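Local coordinates for protein DNA replication initiator (Cdc21/Cdc54) (Methanothermobacter thermautotrophicus, PDB 1LTL) that probably unwinds DNA for replication as an ATP-driven helicase of the MCM family, the chain here being its N-terminal part, which carries a zinc site, at residues T14-S23 with V69-I80; F93-L102 with G111-I119. One frame throughout, in Å; residues are numbered along the deposited sequence.

Contact 1 (T14-S23 with V69-I80)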
loop_
_atom_site.group_PDB
_atom_site.type_symbol
_atom_site.label_atom_id
_atom_site.label_comp_id
_atom_site.label_asym_id
_atom_site.label_seq_id
_atom_site.Cartn_x
_atom_site.Cartn_y
_atom_site.Cartn_z
ATOM N N THR A 14 -25.722 -32.492 -23.126
ATOM C CA THR A 14 -27.120 -32.109 -23.141
ATOM C C THR A 14 -27.475 -31.249 -24.342
ATOM O O THR A 14 -28.490 -31.480 -24.996
ATOM C CB THR A 14 -27.478 -31.339 -21.879
ATOM O OG1 THR A 14 -27.045 -32.083 -20.734
ATOM C CG2 THR A 14 -28.975 -31.123 -21.806
ATOM N N LEU A 15 -26.647 -30.250 -24.627
ATOM C CA LEU A 15 -26.905 -29.371 -25.759
ATOM C C LEU A 15 -27.202 -30.196 -26.998
ATOM O O LEU A 15 -28.149 -29.921 -27.736
ATOM C CB LEU A 15 -25.699 -28.480 -26.024
ATOM C CG LEU A 15 -25.854 -27.523 -27.203
ATOM C CD1 LEU A 15 -26.980 -26.522 -26.959
ATOM C CD2 LEU A 15 -24.540 -26.801 -27.392
ATOM N N THR A 16 -26.377 -31.212 -27.217
ATOM C CA THR A 16 -26.532 -32.104 -28.356
ATOM C C THR A 16 -27.920 -32.725 -28.316
ATOM O O THR A 16 -28.717 -32.539 -29.233
ATOM C CB THR A 16 -25.497 -33.230 -28.305
ATOM O OG1 THR A 16 -24.227 -32.691 -27.916
ATOM C CG2 THR A 16 -25.373 -33.893 -29.669
ATOM N N LYS A 17 -28.199 -33.461 -27.244
ATOM C CA LYS A 17 -29.485 -34.109 -27.085
ATOM C C LYS A 17 -30.600 -33.161 -27.479
ATOM O O LYS A 17 -31.563 -33.555 -28.130
ATOM C CB LYS A 17 -29.690 -34.559 -25.638
ATOM C CG LYS A 17 -28.845 -35.750 -25.218
ATOM C CD LYS A 17 -29.280 -36.298 -23.857
ATOM C CE LYS A 17 -28.507 -37.558 -23.480
ATOM N NZ LYS A 17 -28.964 -38.161 -22.192
ATOM N N PHE A 18 -30.465 -31.903 -27.088
ATOM C CA PHE A 18 -31.479 -30.910 -27.405
ATOM C C PHE A 18 -31.464 -30.500 -28.867
ATOM O O PHE A 18 -32.513 -30.378 -29.496
ATOM C CB PHE A 18 -31.304 -29.681 -26.513
ATOM C CG PHE A 18 -32.212 -29.667 -25.329
ATOM C CD1 PHE A 18 -31.712 -29.465 -24.056
ATOM C CD2 PHE A 18 -33.577 -29.855 -25.490
ATOM C CE1 PHE A 18 -32.562 -29.451 -22.960
ATOM C CE2 PHE A 18 -34.434 -29.843 -24.399
ATOM C CZ PHE A 18 -33.926 -29.641 -23.132
ATOM N N GLU A 19 -30.272 -30.288 -29.408
ATOM C CA GLU A 19 -30.177 -29.903 -30.798
ATOM C C GLU A 19 -30.913 -30.885 -31.690
ATOM O O GLU A 19 -31.302 -30.546 -32.804
ATOM C CB GLU A 19 -28.723 -29.795 -31.228
ATOM C CG GLU A 19 -28.078 -28.521 -30.759
ATOM C CD GLU A 19 -26.754 -28.260 -31.437
ATOM O OE1 GLU A 19 -25.796 -29.031 -31.194
ATOM O OE2 GLU A 19 -26.677 -27.288 -32.221
ATOM N N GLU A 20 -31.115 -32.102 -31.203
ATOM C CA GLU A 20 -31.829 -33.095 -31.989
ATOM C C GLU A 20 -33.325 -33.007 -31.738
ATOM O O GLU A 20 -34.117 -33.127 -32.667
ATOM C CB GLU A 20 -31.315 -34.496 -31.671
ATOM C CG GLU A 20 -29.945 -34.786 -32.266
ATOM C CD GLU A 20 -29.378 -36.117 -31.803
ATOM O OE1 GLU A 20 -30.109 -37.135 -31.870
ATOM O OE2 GLU A 20 -28.199 -36.141 -31.375
ATOM N N PHE A 21 -33.713 -32.787 -30.488
ATOM C CA PHE A 21 -35.125 -32.673 -30.162
ATOM C C PHE A 21 -35.703 -31.499 -30.950
ATOM O O PHE A 21 -36.855 -31.525 -31.396
ATOM C CB PHE A 21 -35.307 -32.423 -28.668
ATOM C CG PHE A 21 -36.739 -32.344 -28.246
ATOM C CD1 PHE A 21 -37.475 -33.498 -28.020
ATOM C CD2 PHE A 21 -37.365 -31.115 -28.108
ATOM C CE1 PHE A 21 -38.817 -33.423 -27.663
ATOM C CE2 PHE A 21 -38.702 -31.031 -27.752
ATOM C CZ PHE A 21 -39.430 -32.187 -27.530
ATOM N N PHE A 22 -34.879 -30.472 -31.119
ATOM C CA PHE A 22 -35.273 -29.270 -31.840
ATOM C C PHE A 22 -35.075 -29.403 -33.356
ATOM O O PHE A 22 -35.294 -28.449 -34.112
ATOM C CB PHE A 22 -34.496 -28.065 -31.289
ATOM C CG PHE A 22 -34.946 -27.627 -29.916
ATOM C CD1 PHE A 22 -34.024 -27.414 -28.895
ATOM C CD2 PHE A 22 -36.299 -27.431 -29.645
ATOM C CE1 PHE A 22 -34.446 -27.014 -27.627
ATOM C CE2 PHE A 22 -36.727 -27.032 -28.383
ATOM C CZ PHE A 22 -35.799 -26.824 -27.372
ATOM N N SER A 23 -34.659 -30.590 -33.793
ATOM C CA SER A 23 -34.463 -30.862 -35.214
ATOM C C SER A 23 -35.593 -31.757 -35.718
ATOM O O SER A 23 -35.894 -31.778 -36.909
ATOM C CB SER A 23 -33.114 -31.544 -35.459
ATOM O OG SER A 23 -32.059 -30.595 -35.492
ATOM N N VAL A 69 -30.484 -27.265 -17.756
ATOM C CA VAL A 69 -31.156 -27.873 -18.881
ATOM C C VAL A 69 -31.772 -26.784 -19.746
ATOM O O VAL A 69 -31.441 -26.688 -20.918
ATOM C CB VAL A 69 -32.215 -28.883 -18.430
ATOM C CG1 VAL A 69 -33.169 -29.176 -19.556
ATOM C CG2 VAL A 69 -31.535 -30.160 -17.999
ATOM N N ILE A 70 -32.629 -25.938 -19.182
ATOM C CA ILE A 70 -33.248 -24.871 -19.967
ATOM C C ILE A 70 -32.235 -23.950 -20.637
ATOM O O ILE A 70 -32.487 -23.437 -21.727
ATOM C CB ILE A 70 -34.190 -24.008 -19.123
ATOM C CG1 ILE A 70 -35.383 -24.844 -18.684
ATOM C CG2 ILE A 70 -34.661 -22.818 -19.925
ATOM C CD1 ILE A 70 -36.501 -24.031 -18.112
ATOM N N ARG A 71 -31.097 -23.727 -19.988
ATOM C CA ARG A 71 -30.072 -22.880 -20.577
ATOM C C ARG A 71 -29.477 -23.615 -21.764
ATOM O O ARG A 71 -28.887 -23.009 -22.651
ATOM C CB ARG A 71 -28.963 -22.575 -19.567
ATOM C CG ARG A 71 -28.799 -21.091 -19.224
ATOM C CD ARG A 71 -27.467 -20.819 -18.510
ATOM N NE ARG A 71 -27.274 -21.644 -17.310
ATOM C CZ ARG A 71 -27.706 -21.333 -16.088
ATOM N NH1 ARG A 71 -28.369 -20.198 -15.871
ATOM N NH2 ARG A 71 -27.468 -22.163 -15.074
ATOM N N ALA A 72 -29.633 -24.931 -21.782
ATOM C CA ALA A 72 -29.086 -25.738 -22.863
ATOM C C ALA A 72 -30.040 -25.738 -24.030
ATOM O O ALA A 72 -29.624 -25.644 -25.180
ATOM C CB ALA A 72 -28.841 -27.161 -22.391
ATOM N N ALA A 73 -31.323 -25.858 -23.723
ATOM C CA ALA A 73 -32.349 -25.859 -24.745
ATOM C C ALA A 73 -32.311 -24.515 -25.463
ATOM O O ALA A 73 -32.747 -24.402 -26.604
ATOM C CB ALA A 73 -33.720 -26.095 -24.121
ATOM N N GLN A 74 -31.795 -23.486 -24.805
ATOM C CA GLN A 74 -31.726 -22.200 -25.468
ATOM C C GLN A 74 -30.530 -22.168 -26.400
ATOM O O GLN A 74 -30.640 -21.703 -27.520
ATOM C CB GLN A 74 -31.617 -21.067 -24.460
ATOM C CG GLN A 74 -32.785 -20.955 -23.537
ATOM C CD GLN A 74 -32.660 -19.750 -22.644
ATOM O OE1 GLN A 74 -31.630 -19.544 -22.002
ATOM N NE2 GLN A 74 -33.706 -18.940 -22.595
ATOM N N GLN A 75 -29.382 -22.657 -25.947
ATOM C CA GLN A 75 -28.196 -22.655 -26.795
ATOM C C GLN A 75 -28.393 -23.556 -27.982
ATOM O O GLN A 75 -27.704 -23.427 -28.980
ATOM C CB GLN A 75 -26.963 -23.123 -26.027
ATOM C CG GLN A 75 -25.983 -22.000 -25.719
ATOM C CD GLN A 75 -25.246 -21.507 -26.954
ATOM O OE1 GLN A 75 -24.320 -22.161 -27.432
ATOM N NE2 GLN A 75 -25.660 -20.356 -27.482
ATOM N N ALA A 76 -29.328 -24.484 -27.870
ATOM C CA ALA A 76 -29.581 -25.386 -28.974
ATOM C C ALA A 76 -30.298 -24.606 -30.072
ATOM O O ALA A 76 -29.806 -24.521 -31.195
ATOM C CB ALA A 76 -30.417 -26.564 -28.512
ATOM N N ILE A 77 -31.450 -24.031 -29.744
ATOM C CA ILE A 77 -32.202 -23.255 -30.719
ATOM C C ILE A 77 -31.326 -22.186 -31.351
ATOM O O ILE A 77 -31.352 -21.971 -32.556
ATOM C CB ILE A 77 -33.419 -22.589 -30.074
ATOM C CG1 ILE A 77 -34.454 -23.655 -29.741
ATOM C CG2 ILE A 77 -34.001 -21.544 -31.001
ATOM C CD1 ILE A 77 -35.734 -23.091 -29.190
ATOM N N ARG A 78 -30.532 -21.529 -30.527
ATOM C CA ARG A 78 -29.637 -20.482 -30.991
ATOM C C ARG A 78 -28.611 -21.070 -31.972
ATOM O O ARG A 78 -28.018 -20.346 -32.771
ATOM C CB ARG A 78 -28.959 -19.859 -29.768
ATOM C CG ARG A 78 -28.314 -18.507 -29.976
ATOM C CD ARG A 78 -27.996 -17.880 -28.619
ATOM N NE ARG A 78 -29.214 -17.489 -27.902
ATOM C CZ ARG A 78 -29.428 -17.692 -26.602
ATOM N NH1 ARG A 78 -28.505 -18.295 -25.858
ATOM N NH2 ARG A 78 -30.563 -17.281 -26.044
ATOM N N ASN A 79 -28.422 -22.387 -31.912
ATOM C CA ASN A 79 -27.478 -23.086 -32.795
ATOM C C ASN A 79 -28.163 -23.755 -33.983
ATOM O O ASN A 79 -27.526 -24.501 -34.725
ATOM C CB ASN A 79 -26.700 -24.165 -32.026
ATOM C CG ASN A 79 -25.462 -23.622 -31.321
ATOM O OD1 ASN A 79 -25.181 -22.422 -31.365
ATOM N ND2 ASN A 79 -24.714 -24.513 -30.665
ATOM N N ILE A 80 -29.459 -23.505 -34.152
ATOM C CA ILE A 80 -30.202 -24.103 -35.261
ATOM C C ILE A 80 -30.610 -23.102 -36.339
ATOM O O ILE A 80 -30.307 -23.302 -37.517
ATOM C CB ILE A 80 -31.488 -24.831 -34.772
ATOM C CG1 ILE A 80 -31.114 -26.178 -34.146
ATOM C CG2 ILE A 80 -32.464 -25.032 -35.928
ATOM C CD1 ILE A 80 -32.312 -26.985 -33.695
#
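Phe18 and Phe22, one helical turn apart, lay their rings against the alanines and branched side chains of helix 69-77. In each case a carbon of that helix sits over the ring centre in a CH-pi contact: Ala73 CB lies 3.6 Å from the centroid of the Phe18 ring, and Ile77 CG1 is 3.9 Å from that of Phe22. Phe18 enters as a knob into the hole formed by Val69, Ala72, Ala73 and Ala76, and Val69 CG1 meets its edge in plane, 3.5 Å from Phe18 CE1. Were Phe18 replaced by an alanine, this hole would probably be left with a gap, one side of Ala73 CB without its CH-pi partner and Val69 CG1 without its ring contact.

Aliphatic contacts extend the interface. Leu15 CG stands anti to the backbone N (chi1 179°), beside the carbonyl carbon, which swings CD1 over the backbone between Ala72 and Ala76 and to within 3.8 Å of Ala76 CB. At the far end Ile80 CD1 packs on Phe22 CB.

The extended Glu19 side chain joins this packing through its aliphatic part, CG lying over Ala76 CB, and brings OE2 to Asn79 CB, its carboxylate plane turned 55° from the amide. Ser23 OG donates to Glu19 O over 2.8 Å, tying the loop back to the end of its own helix.

No hydrogen bond joins the segments; the short alanine side chains are consistent with the 8.3 Å approach of the axes. The result is an obliquely crossing helix pair (-55°) within the MCM N-terminal domain, with Phe18 as a knob in a four-residue hole.

Contact 2 (F93-L102 with G111-I119); sequences FSGISNVIPL and GKFVAVDGI
Ala115 O accepts the backbone N-H of Ile100 over 2.9 Å, the one clear hydrogen bond between the segments. It is somewhat bent, with an angle of 140° at the hydrogen, and the donor is tilted 22° from the carbonyl plane. The same oxygen receives a CA-H...O contact from Val99, whose CA lies 3.2 Å from Ala115 O, so two consecutive residues of 93-102 converge on one carbonyl. Asn98, at the centre of an inverse gamma turn, bends the chain just before this point.

Side-chain methyls pack around this polar link. Val99 CG2, anti to its own backbone N, also rests near Ala115 O and extends toward Asp117, whose carboxylate is held in a salt bridge by Arg219. Farther along, Val116 directs its two methyls differently: CG2 packs 3.5 Å from Ile100 O, whereas CG1 faces Leu102 CB at 4.1 Å.

Toward the start of the strand, Phe113 turns its ring to Phe93 and Ile96. The two aromatic planes are 80° apart and their centroids 5.9 Å; the meeting is oblique, Phe113 CZ standing closest to Phe93 CD1. Ile96 crosses Phe113 at about a right angle and brings CG1 to 4.0 Å from Phe113 CE2. Its CB also approaches the Ala115 methyl, linking the aromatic group to the polar link.

The chain leaving strand 90-94 thus runs against the start of strand 113-137, which belongs to the MCM OB domain. Thr221 of strand 217-229 touches Ile96, Phe113 and Ala115, while Leu51 of helix 48-54 packs against Phe93.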
loop_
_atom_site.group_PDB
_atom_site.type_symbol
_atom_site.label_atom_id
_atom_site.label_comp_id
_atom_site.label_asym_id
_atom_site.label_seq_id
_atom_site.Cartn_x
_atom_site.Cartn_y
_atom_site.Cartn_z
ATOM N N PHE A 93 -41.933 -25.553 -20.732
ATOM C CA PHE A 93 -42.467 -26.909 -20.742
ATOM C C PHE A 93 -43.873 -27.039 -20.231
ATOM O O PHE A 93 -44.235 -26.435 -19.231
ATOM C CB PHE A 93 -41.573 -27.813 -19.935
ATOM C CG PHE A 93 -40.172 -27.751 -20.364
ATOM C CD1 PHE A 93 -39.436 -26.604 -20.164
ATOM C CD2 PHE A 93 -39.598 -28.810 -21.035
ATOM C CE1 PHE A 93 -38.141 -26.511 -20.632
ATOM C CE2 PHE A 93 -38.293 -28.732 -21.513
ATOM C CZ PHE A 93 -37.565 -27.580 -21.310
ATOM N N SER A 94 -44.673 -27.837 -20.925
ATOM C CA SER A 94 -46.051 -28.049 -20.507
ATOM C C SER A 94 -46.302 -29.489 -20.049
ATOM O O SER A 94 -45.674 -30.423 -20.539
ATOM C CB SER A 94 -47.005 -27.701 -21.641
ATOM O OG SER A 94 -48.350 -27.826 -21.201
ATOM N N GLY A 95 -47.230 -29.649 -19.109
ATOM C CA GLY A 95 -47.538 -30.966 -18.594
ATOM C C GLY A 95 -46.362 -31.581 -17.854
ATOM O O GLY A 95 -45.661 -32.463 -18.368
ATOM N N ILE A 96 -46.133 -31.106 -16.638
ATOM C CA ILE A 96 -45.042 -31.624 -15.836
ATOM C C ILE A 96 -45.622 -32.541 -14.782
ATOM O O ILE A 96 -46.525 -32.162 -14.033
ATOM C CB ILE A 96 -44.232 -30.472 -15.187
ATOM C CG1 ILE A 96 -43.448 -29.742 -16.271
ATOM C CG2 ILE A 96 -43.238 -31.011 -14.162
ATOM C CD1 ILE A 96 -42.400 -30.600 -16.934
ATOM N N SER A 97 -45.106 -33.764 -14.751
ATOM C CA SER A 97 -45.560 -34.784 -13.810
ATOM C C SER A 97 -45.169 -34.472 -12.367
ATOM O O SER A 97 -45.889 -34.828 -11.423
ATOM C CB SER A 97 -44.977 -36.135 -14.218
ATOM O OG SER A 97 -43.582 -36.016 -14.432
ATOM N N ASN A 98 -44.029 -33.801 -12.207
ATOM C CA ASN A 98 -43.508 -33.443 -10.887
ATOM C C ASN A 98 -44.365 -32.396 -10.188
ATOM O O ASN A 98 -43.908 -31.297 -9.916
ATOM C CB ASN A 98 -42.080 -32.918 -11.019
ATOM C CG ASN A 98 -41.371 -32.839 -9.692
ATOM O OD1 ASN A 98 -40.317 -32.228 -9.571
ATOM N ND2 ASN A 98 -41.945 -33.473 -8.684
ATOM N N VAL A 99 -45.607 -32.746 -9.888
ATOM C CA VAL A 99 -46.506 -31.812 -9.227
ATOM C C VAL A 99 -46.415 -31.929 -7.707
ATOM O O VAL A 99 -46.726 -32.970 -7.119
ATOM C CB VAL A 99 -47.955 -32.042 -9.688
ATOM C CG1 VAL A 99 -48.218 -33.543 -9.807
ATOM C CG2 VAL A 99 -48.936 -31.400 -8.707
ATOM N N ILE A 100 -45.990 -30.847 -7.068
ATOM C CA ILE A 100 -45.856 -30.851 -5.631
ATOM C C ILE A 100 -46.853 -29.961 -4.928
ATOM O O ILE A 100 -47.114 -28.854 -5.345
ATOM C CB ILE A 100 -44.459 -30.410 -5.214
ATOM C CG1 ILE A 100 -43.455 -31.513 -5.501
ATOM C CG2 ILE A 100 -44.440 -30.082 -3.744
ATOM C CD1 ILE A 100 -43.251 -31.758 -6.942
ATOM N N PRO A 101 -47.444 -30.444 -3.838
ATOM C CA PRO A 101 -48.396 -29.551 -3.172
ATOM C C PRO A 101 -47.672 -28.363 -2.550
ATOM O O PRO A 101 -46.545 -28.475 -2.096
ATOM C CB PRO A 101 -49.052 -30.459 -2.134
ATOM C CG PRO A 101 -47.997 -31.507 -1.867
ATOM C CD PRO A 101 -47.471 -31.795 -3.249
ATOM N N LEU A 102 -48.337 -27.223 -2.529
ATOM C CA LEU A 102 -47.749 -26.012 -1.990
ATOM C C LEU A 102 -47.058 -26.120 -0.637
ATOM O O LEU A 102 -45.887 -25.779 -0.522
ATOM C CB LEU A 102 -48.806 -24.922 -1.921
ATOM C CG LEU A 102 -48.321 -23.491 -1.782
ATOM C CD1 LEU A 102 -49.393 -22.629 -2.381
ATOM C CD2 LEU A 102 -48.034 -23.093 -0.345
ATOM N N GLY A 111 -34.100 -25.240 -6.383
ATOM C CA GLY A 111 -33.332 -25.451 -7.593
ATOM C C GLY A 111 -33.971 -26.486 -8.506
ATOM O O GLY A 111 -33.469 -26.742 -9.591
ATOM N N LYS A 112 -35.097 -27.055 -8.084
ATOM C CA LYS A 112 -35.785 -28.085 -8.859
ATOM C C LYS A 112 -36.962 -27.558 -9.661
ATOM O O LYS A 112 -37.555 -26.531 -9.324
ATOM C CB LYS A 112 -36.310 -29.180 -7.930
ATOM C CG LYS A 112 -35.308 -29.739 -6.957
ATOM C CD LYS A 112 -34.220 -30.484 -7.674
ATOM C CE LYS A 112 -33.302 -31.145 -6.685
ATOM N NZ LYS A 112 -32.170 -31.757 -7.414
ATOM N N PHE A 113 -37.334 -28.294 -10.700
ATOM C CA PHE A 113 -38.450 -27.881 -11.536
ATOM C C PHE A 113 -39.743 -28.403 -10.923
ATOM O O PHE A 113 -39.958 -29.602 -10.882
ATOM C CB PHE A 113 -38.254 -28.439 -12.945
ATOM C CG PHE A 113 -38.835 -27.572 -14.024
ATOM C CD1 PHE A 113 -38.455 -26.237 -14.148
ATOM C CD2 PHE A 113 -39.763 -28.088 -14.920
ATOM C CE1 PHE A 113 -38.996 -25.443 -15.149
ATOM C CE2 PHE A 113 -40.307 -27.297 -15.924
ATOM C CZ PHE A 113 -39.927 -25.977 -16.043
ATOM N N VAL A 114 -40.603 -27.523 -10.427
ATOM C CA VAL A 114 -41.837 -28.009 -9.827
ATOM C C VAL A 114 -43.078 -27.515 -10.526
ATOM O O VAL A 114 -43.015 -26.727 -11.467
ATOM C CB VAL A 114 -41.944 -27.634 -8.346
ATOM C CG1 VAL A 114 -40.722 -28.128 -7.614
ATOM C CG2 VAL A 114 -42.107 -26.147 -8.190
ATOM N N ALA A 115 -44.218 -27.990 -10.058
ATOM C CA ALA A 115 -45.487 -27.609 -10.636
ATOM C C ALA A 115 -46.422 -27.643 -9.460
ATOM O O ALA A 115 -46.606 -28.684 -8.848
ATOM C CB ALA A 115 -45.901 -28.606 -11.684
ATOM N N VAL A 116 -47.011 -26.494 -9.172
ATOM C CA VAL A 116 -47.864 -26.313 -8.030
ATOM C C VAL A 116 -49.186 -25.738 -8.407
ATOM O O VAL A 116 -49.227 -24.803 -9.194
ATOM C CB VAL A 116 -47.224 -25.310 -7.095
ATOM C CG1 VAL A 116 -48.142 -25.020 -5.938
ATOM C CG2 VAL A 116 -45.857 -25.806 -6.655
ATOM N N ASP A 117 -50.269 -26.256 -7.822
ATOM C CA ASP A 117 -51.624 -25.741 -8.100
ATOM C C ASP A 117 -52.074 -24.816 -6.975
ATOM O O ASP A 117 -51.620 -24.944 -5.845
ATOM C CB ASP A 117 -52.635 -26.884 -8.225
ATOM C CG ASP A 117 -52.287 -27.846 -9.338
ATOM O OD1 ASP A 117 -51.927 -27.372 -10.439
ATOM O OD2 ASP A 117 -52.386 -29.079 -9.130
ATOM N N GLY A 118 -52.978 -23.897 -7.287
ATOM C CA GLY A 118 -53.468 -22.973 -6.285
ATOM C C GLY A 118 -54.322 -21.901 -6.926
ATOM O O GLY A 118 -54.756 -22.066 -8.060
ATOM N N ILE A 119 -54.557 -20.800 -6.222
ATOM C CA ILE A 119 -55.369 -19.726 -6.768
ATOM C C ILE A 119 -54.710 -18.356 -6.632
ATOM O O ILE A 119 -54.387 -17.919 -5.527
ATOM C CB ILE A 119 -56.728 -19.710 -6.071
ATOM C CG1 ILE A 119 -57.440 -21.026 -6.369
ATOM C CG2 ILE A 119 -57.562 -18.519 -6.522
ATOM C CD1 ILE A 119 -58.749 -21.216 -5.607
#

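Overall arrangement
Contact 1 comes first along the chain and closes before contact 2 opens; their centres are 23 Å apart. Contact 1 pairs helices 11-21 and 66-77 of the MCM N-terminal domain. Strand 90-94, the next element after helix 66-77, lies parallel to strand 43-47 and leads into contact 2, where the chain runs on against strand 113-137 of the OB domain. Ile70, on the side of helix 66-77 turned away from contact 1, packs with its CG1 3.8 Å from Phe93 CE1 and its CD1 4.1 Å from Phe113 CE1. Helix 66-77 thus packs on one side against helix 11-21 and on another against the start of the OB part, away from the zinc site.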